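Local coordinates for protein leucyl-tRNA synthetase subunit alpha (Aquifex aeolicus, PDB 3O0A) that attaches leucine to its cognate tRNA and, through its CP1 hydrolytic (editing) domain, probably hydrolyses tRNA charged with the wrong amino acid, at residues 102-107 with 127-132; 53-58 with 139-144. All blocks are in the same frame, centred on the assembly; numbering follows the deposited sequence.

Contact 1 of 2, residues 102-107 with 127-132; sequences EDKEGV and ANYVLY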
loop_
_atom_site.group_PDB
_atom_site.type_symbol
_atom_site.label_atom_id
_atom_site.label_comp_id
_atom_site.label_asym_id
_atom_site.label_seq_id
_atom_site.Cartn_x
_atom_site.Cartn_y
_atom_site.Cartn_z
ATOM N N GLU A 102 -11.614 -16.961 3.162
ATOM C CA GLU A 102 -12.615 -17.033 4.217
ATOM C C GLU A 102 -12.002 -16.564 5.541
ATOM O O GLU A 102 -12.642 -16.632 6.596
ATOM C CB GLU A 102 -13.195 -18.450 4.324
ATOM C CG GLU A 102 -14.694 -18.495 4.641
ATOM C CD GLU A 102 -15.589 -18.249 3.427
ATOM O OE1 GLU A 102 -15.152 -17.591 2.456
ATOM O OE2 GLU A 102 -16.750 -18.714 3.449
ATOM N N ASP A 103 -10.763 -16.078 5.460
ATOM C CA ASP A 103 -10.036 -15.486 6.585
ATOM C C ASP A 103 -8.667 -15.017 6.125
ATOM O O ASP A 103 -7.649 -15.556 6.551
ATOM C CB ASP A 103 -9.851 -16.471 7.745
ATOM C CG ASP A 103 -10.775 -16.185 8.909
ATOM O OD1 ASP A 103 -10.686 -15.080 9.490
ATOM O OD2 ASP A 103 -11.580 -17.073 9.246
ATOM N N LYS A 104 -8.647 -14.039 5.232
ATOM C CA LYS A 104 -7.428 -13.277 4.926
ATOM C C LYS A 104 -6.482 -13.235 6.120
ATOM O O LYS A 104 -6.929 -13.151 7.266
ATOM C CB LYS A 104 -7.812 -11.857 4.548
ATOM C CG LYS A 104 -8.768 -11.802 3.391
ATOM C CD LYS A 104 -9.012 -10.395 2.953
ATOM C CE LYS A 104 -9.493 -10.402 1.523
ATOM N NZ LYS A 104 -8.330 -10.480 0.604
ATOM N N GLU A 105 -5.179 -13.299 5.852
ATOM C CA GLU A 105 -4.179 -13.294 6.915
ATOM C C GLU A 105 -3.071 -12.319 6.565
ATOM O O GLU A 105 -2.608 -12.284 5.425
ATOM C CB GLU A 105 -3.577 -14.688 7.155
ATOM C CG GLU A 105 -2.731 -14.748 8.453
ATOM C CD GLU A 105 -2.040 -16.088 8.713
ATOM O OE1 GLU A 105 -2.372 -17.092 8.042
ATOM O OE2 GLU A 105 -1.165 -16.132 9.619
ATOM N N GLY A 106 -2.665 -11.533 7.553
ATOM C CA GLY A 106 -1.529 -10.637 7.381
ATOM C C GLY A 106 -0.852 -10.244 8.678
ATOM O O GLY A 106 -1.282 -10.617 9.774
ATOM N N VAL A 107 0.209 -9.463 8.541
ATOM C CA VAL A 107 1.037 -9.059 9.669
ATOM C C VAL A 107 1.522 -7.632 9.443
ATOM O O VAL A 107 1.796 -7.236 8.301
ATOM C CB VAL A 107 2.250 -10.006 9.876
ATOM C CG1 VAL A 107 1.794 -11.388 10.350
ATOM C CG2 VAL A 107 3.123 -10.112 8.617
ATOM N N ALA A 127 0.498 -9.566 3.454
ATOM C CA ALA A 127 -0.739 -10.379 3.478
ATOM C C ALA A 127 -0.782 -11.486 2.434
ATOM O O ALA A 127 -0.127 -11.389 1.398
ATOM C CB ALA A 127 -1.974 -9.486 3.368
ATOM N N ASN A 128 -1.540 -12.550 2.725
ATOM C CA ASN A 128 -1.606 -13.719 1.839
ATOM C C ASN A 128 -2.267 -13.446 0.492
ATOM O O ASN A 128 -1.884 -14.035 -0.528
ATOM C CB ASN A 128 -2.261 -14.926 2.527
ATOM C CG ASN A 128 -3.706 -14.675 2.936
ATOM O OD1 ASN A 128 -4.184 -13.538 2.947
ATOM N ND2 ASN A 128 -4.408 -15.755 3.289
ATOM N N TYR A 129 -3.232 -12.528 0.476
ATOM C CA TYR A 129 -4.039 -12.294 -0.730
ATOM C C TYR A 129 -3.323 -11.491 -1.829
ATOM O O TYR A 129 -3.812 -11.393 -2.961
ATOM C CB TYR A 129 -5.400 -11.675 -0.357
ATOM C CG TYR A 129 -5.387 -10.192 -0.013
ATOM C CD1 TYR A 129 -5.042 -9.745 1.272
ATOM C CD2 TYR A 129 -5.761 -9.236 -0.957
ATOM C CE1 TYR A 129 -5.038 -8.375 1.593
ATOM C CE2 TYR A 129 -5.758 -7.862 -0.645
ATOM C CZ TYR A 129 -5.411 -7.440 0.623
ATOM O OH TYR A 129 -5.424 -6.092 0.924
ATOM N N VAL A 130 -2.166 -10.929 -1.488
ATOM C CA VAL A 130 -1.390 -10.149 -2.416
ATOM C C VAL A 130 -0.298 -11.048 -2.980
ATOM O O VAL A 130 0.542 -11.557 -2.241
ATOM C CB VAL A 130 -0.818 -8.874 -1.724
ATOM C CG1 VAL A 130 0.159 -8.147 -2.637
ATOM C CG2 VAL A 130 -1.967 -7.955 -1.338
ATOM N N LEU A 131 -0.349 -11.264 -4.291
ATOM C CA LEU A 131 0.604 -12.157 -4.940
ATOM C C LEU A 131 1.802 -11.365 -5.433
ATOM O O LEU A 131 1.644 -10.288 -6.003
ATOM C CB LEU A 131 -0.061 -12.920 -6.093
ATOM C CG LEU A 131 -1.219 -13.850 -5.690
ATOM C CD1 LEU A 131 -1.840 -14.540 -6.919
ATOM C CD2 LEU A 131 -0.775 -14.887 -4.655
ATOM N N TYR A 132 2.999 -11.915 -5.232
ATOM C CA TYR A 132 4.217 -11.245 -5.674
ATOM C C TYR A 132 4.207 -10.958 -7.182
ATOM O O TYR A 132 4.783 -9.974 -7.640
ATOM C CB TYR A 132 5.464 -12.040 -5.261
ATOM C CG TYR A 132 6.757 -11.300 -5.537
ATOM C CD1 TYR A 132 7.017 -10.067 -4.938
ATOM C CD2 TYR A 132 7.708 -11.822 -6.405
ATOM C CE1 TYR A 132 8.198 -9.378 -5.192
ATOM C CE2 TYR A 132 8.899 -11.136 -6.668
ATOM C CZ TYR A 132 9.131 -9.919 -6.053
ATOM O OH TYR A 132 10.303 -9.241 -6.314
#
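In Asn-128 and Tyr-129 the first torsion stands CG between backbone N and carbonyl carbon, flanked by both, and so presents the amide and the ring to 102-107. Lys-104 sets CG beside its own N, anti to the carbonyl carbon, runs on nearly extended, then bends at chi4 (-83°), which brings the ammonium over one face of the Tyr-129 ring. This is a cation-pi contact: NZ lies 3.4 Å from the ring centroid but is displaced toward the rim, with Tyr-129 CG its nearest ring atom at 3.0 Å. Val-130 CG2 sits centrally against the other face, while the phenol OH reaches away to Asp-149 of helix 147-156. The ammonium has a further, weak and long ion pair with Glu-101. Here the edge strand 106-114 begins antiparallel to the end of strand 121-127, with Gly-106 and Ala-127 as a non-hydrogen-bonded pair (CA to CA 4.0 Å), and the chain leaves the sheet in a type I turn from Ala-127 to Val-130. Asn-128 extends the pairing past that bridge. Its backbone N gives a hydrogen bond of 2.9 Å to Glu-105 O, nearly along the C=O axis, and its side-chain OD1 accepts from Glu-105 N at 3.1 Å. The second bond is almost straight at the hydrogen (177°), yet the donor stands above the amide's carbonyl plane, 54° out of it. An alanine in place of Asn-128 would lose the OD1 acceptor and would probably leave Glu-105 N without this partner and the start of the strand less firmly held. Glu-105 itself extends, CG anti to N, toward a salt bridge with Lys-89 of helix 80-91.

Contact 2 of 2, residues 53-58 with 139-144; sequences ATFVVL and IMCVPA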
loop_
_atom_site.group_PDB
_atom_site.type_symbol
_atom_site.label_atom_id
_atom_site.label_comp_id
_atom_site.label_asym_id
_atom_site.label_seq_id
_atom_site.Cartn_x
_atom_site.Cartn_y
_atom_site.Cartn_z
ATOM N N ALA A 53 -5.837 5.601 -0.132
ATOM C CA ALA A 53 -4.965 4.545 0.380
ATOM C C ALA A 53 -4.797 4.714 1.882
ATOM O O ALA A 53 -4.339 5.756 2.351
ATOM C CB ALA A 53 -3.602 4.538 -0.348
ATOM N N THR A 54 -5.216 3.702 2.637
ATOM C CA THR A 54 -5.112 3.765 4.103
ATOM C C THR A 54 -4.109 2.765 4.672
ATOM O O THR A 54 -3.868 2.736 5.893
ATOM C CB THR A 54 -6.483 3.580 4.776
ATOM O OG1 THR A 54 -7.007 2.289 4.455
ATOM C CG2 THR A 54 -7.462 4.653 4.307
ATOM N N PHE A 55 -3.567 1.920 3.790
ATOM C CA PHE A 55 -2.452 1.036 4.124
ATOM C C PHE A 55 -1.809 0.492 2.853
ATOM O O PHE A 55 -2.359 0.653 1.753
ATOM C CB PHE A 55 -2.873 -0.096 5.105
ATOM C CG PHE A 55 -3.970 -1.003 4.606
ATOM C CD1 PHE A 55 -5.309 -0.599 4.620
ATOM C CD2 PHE A 55 -3.674 -2.307 4.214
ATOM C CE1 PHE A 55 -6.323 -1.462 4.197
ATOM C CE2 PHE A 55 -4.681 -3.178 3.789
ATOM C CZ PHE A 55 -6.008 -2.750 3.777
ATOM N N VAL A 56 -0.619 -0.086 3.018
ATOM C CA VAL A 56 0.139 -0.695 1.940
ATOM C C VAL A 56 0.349 -2.157 2.294
ATOM O O VAL A 56 0.586 -2.474 3.462
ATOM C CB VAL A 56 1.501 0.036 1.779
ATOM C CG1 VAL A 56 2.445 -0.696 0.817
ATOM C CG2 VAL A 56 1.266 1.481 1.315
ATOM N N VAL A 57 0.246 -3.044 1.302
ATOM C CA VAL A 57 0.527 -4.468 1.529
ATOM C C VAL A 57 1.592 -4.996 0.566
ATOM O O VAL A 57 1.497 -4.797 -0.644
ATOM C CB VAL A 57 -0.738 -5.355 1.410
ATOM C CG1 VAL A 57 -0.351 -6.833 1.495
ATOM C CG2 VAL A 57 -1.749 -5.019 2.514
ATOM N N LEU A 58 2.605 -5.665 1.116
ATOM C CA LEU A 58 3.609 -6.356 0.326
ATOM C C LEU A 58 3.248 -7.826 0.299
ATOM O O LEU A 58 2.842 -8.390 1.320
ATOM C CB LEU A 58 4.985 -6.225 0.992
ATOM C CG LEU A 58 5.780 -4.922 0.794
ATOM C CD1 LEU A 58 4.948 -3.670 0.957
ATOM C CD2 LEU A 58 7.031 -4.905 1.690
ATOM N N ILE A 139 1.088 -3.437 -3.121
ATOM C CA ILE A 139 -0.092 -2.691 -3.554
ATOM C C ILE A 139 -0.435 -1.591 -2.555
ATOM O O ILE A 139 -0.125 -1.693 -1.357
ATOM C CB ILE A 139 -1.320 -3.632 -3.792
ATOM C CG1 ILE A 139 -1.741 -4.339 -2.496
ATOM C CG2 ILE A 139 -1.015 -4.654 -4.908
ATOM C CD1 ILE A 139 -3.181 -4.893 -2.522
ATOM N N MET A 140 -1.067 -0.533 -3.057
ATOM C CA MET A 140 -1.767 0.384 -2.174
ATOM C C MET A 140 -3.159 -0.160 -1.910
ATOM O O MET A 140 -3.818 -0.715 -2.809
ATOM C CB MET A 140 -1.824 1.793 -2.750
ATOM C CG MET A 140 -2.743 1.942 -3.947
ATOM S SD MET A 140 -2.591 3.614 -4.587
ATOM C CE MET A 140 -4.081 3.653 -5.583
ATOM N N CYS A 141 -3.600 -0.034 -0.664
ATOM C CA CYS A 141 -4.878 -0.599 -0.292
ATOM C C CYS A 141 -5.906 0.477 0.019
ATOM O O CYS A 141 -5.679 1.358 0.843
ATOM C CB CYS A 141 -4.703 -1.577 0.870
ATOM S SG CYS A 141 -3.552 -2.915 0.466
ATOM N N VAL A 142 -7.039 0.374 -0.665
ATOM C CA VAL A 142 -8.091 1.376 -0.631
ATOM C C VAL A 142 -9.378 0.609 -0.285
ATOM O O VAL A 142 -10.162 0.246 -1.173
ATOM C CB VAL A 142 -8.209 2.115 -1.984
ATOM C CG1 VAL A 142 -9.278 3.228 -1.934
ATOM C CG2 VAL A 142 -6.841 2.695 -2.398
ATOM N N PRO A 143 -9.589 0.338 1.016
ATOM C CA PRO A 143 -10.737 -0.484 1.407
ATOM C C PRO A 143 -12.096 0.060 0.971
ATOM O O PRO A 143 -13.019 -0.726 0.768
ATOM C CB PRO A 143 -10.670 -0.527 2.939
ATOM C CG PRO A 143 -9.382 0.038 3.323
ATOM C CD PRO A 143 -8.769 0.761 2.166
ATOM N N ALA A 144 -12.221 1.379 0.835
ATOM C CA ALA A 144 -13.473 1.971 0.352
ATOM C C ALA A 144 -13.853 1.510 -1.060
ATOM O O ALA A 144 -15.036 1.493 -1.407
ATOM C CB ALA A 144 -13.405 3.494 0.416
#
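One face of the Phe-55 ring carries Cys-141 CB, 3.3 Å above the plane and over its centre, a CH-pi contact; at the edge, near the ring plane, sits Pro-143 CG, 3.5 Å from Phe-55 CE1. Strands 55-58 and 138-141 run antiparallel here, the latter an outermost strand of the mixed four-stranded sheet of the editing domain. The ring of Phe-55 is set between its own N and carbonyl carbon (chi1 59°), which swings it across to the neighbouring strand. Cys-141 turns SG beside its own N, and the sulfur meets the ring obliquely, 4.1 Å from its centroid. Val-57 and Ile-139 form a hydrogen-bonded pair, each N bonding to the other's O, and their side chains share the sheet face with Phe-55 and Cys-141. Val-56 and Met-140, a non-hydrogen-bonded pair, point to the other face, where Met-140 CB packs on Ala-53 CB. Thr-54 N also bonds to Cys-141 O, nearly along the C=O axis, while Thr-54 OG1 bonds to Pro-159 O. Helix 147-156 packs over the ring side, bringing Ala-153 against Phe-55 and Pro-143. On that side Val-57 CG2 touches Cys-141 SG at 3.4 Å.

How the contacts relate
The two contacts belong to one mixed sheet, ordered 106-114, 121-127, 55-58, 138-141, and their centres lie 12 Å apart. Contact 1 joins the first two strands at one edge; contact 2 joins the last two at the other. Along the chain the order is 53-58, 102-107, 127-132, 139-144, so contact 2 encloses contact 1 in sequence. Val-57 and Val-130 bring them together: Val-130 CG2 lies 3.4 Å from Val-57 CG1 and also packs on Ile-139 CD1. Helix 147-156 borders both: Asp-149, the partner of Tyr-129, also takes a bond from Val-142 N on OD2, so one carboxylate links the turn after 121-127 to the segment following 138-141.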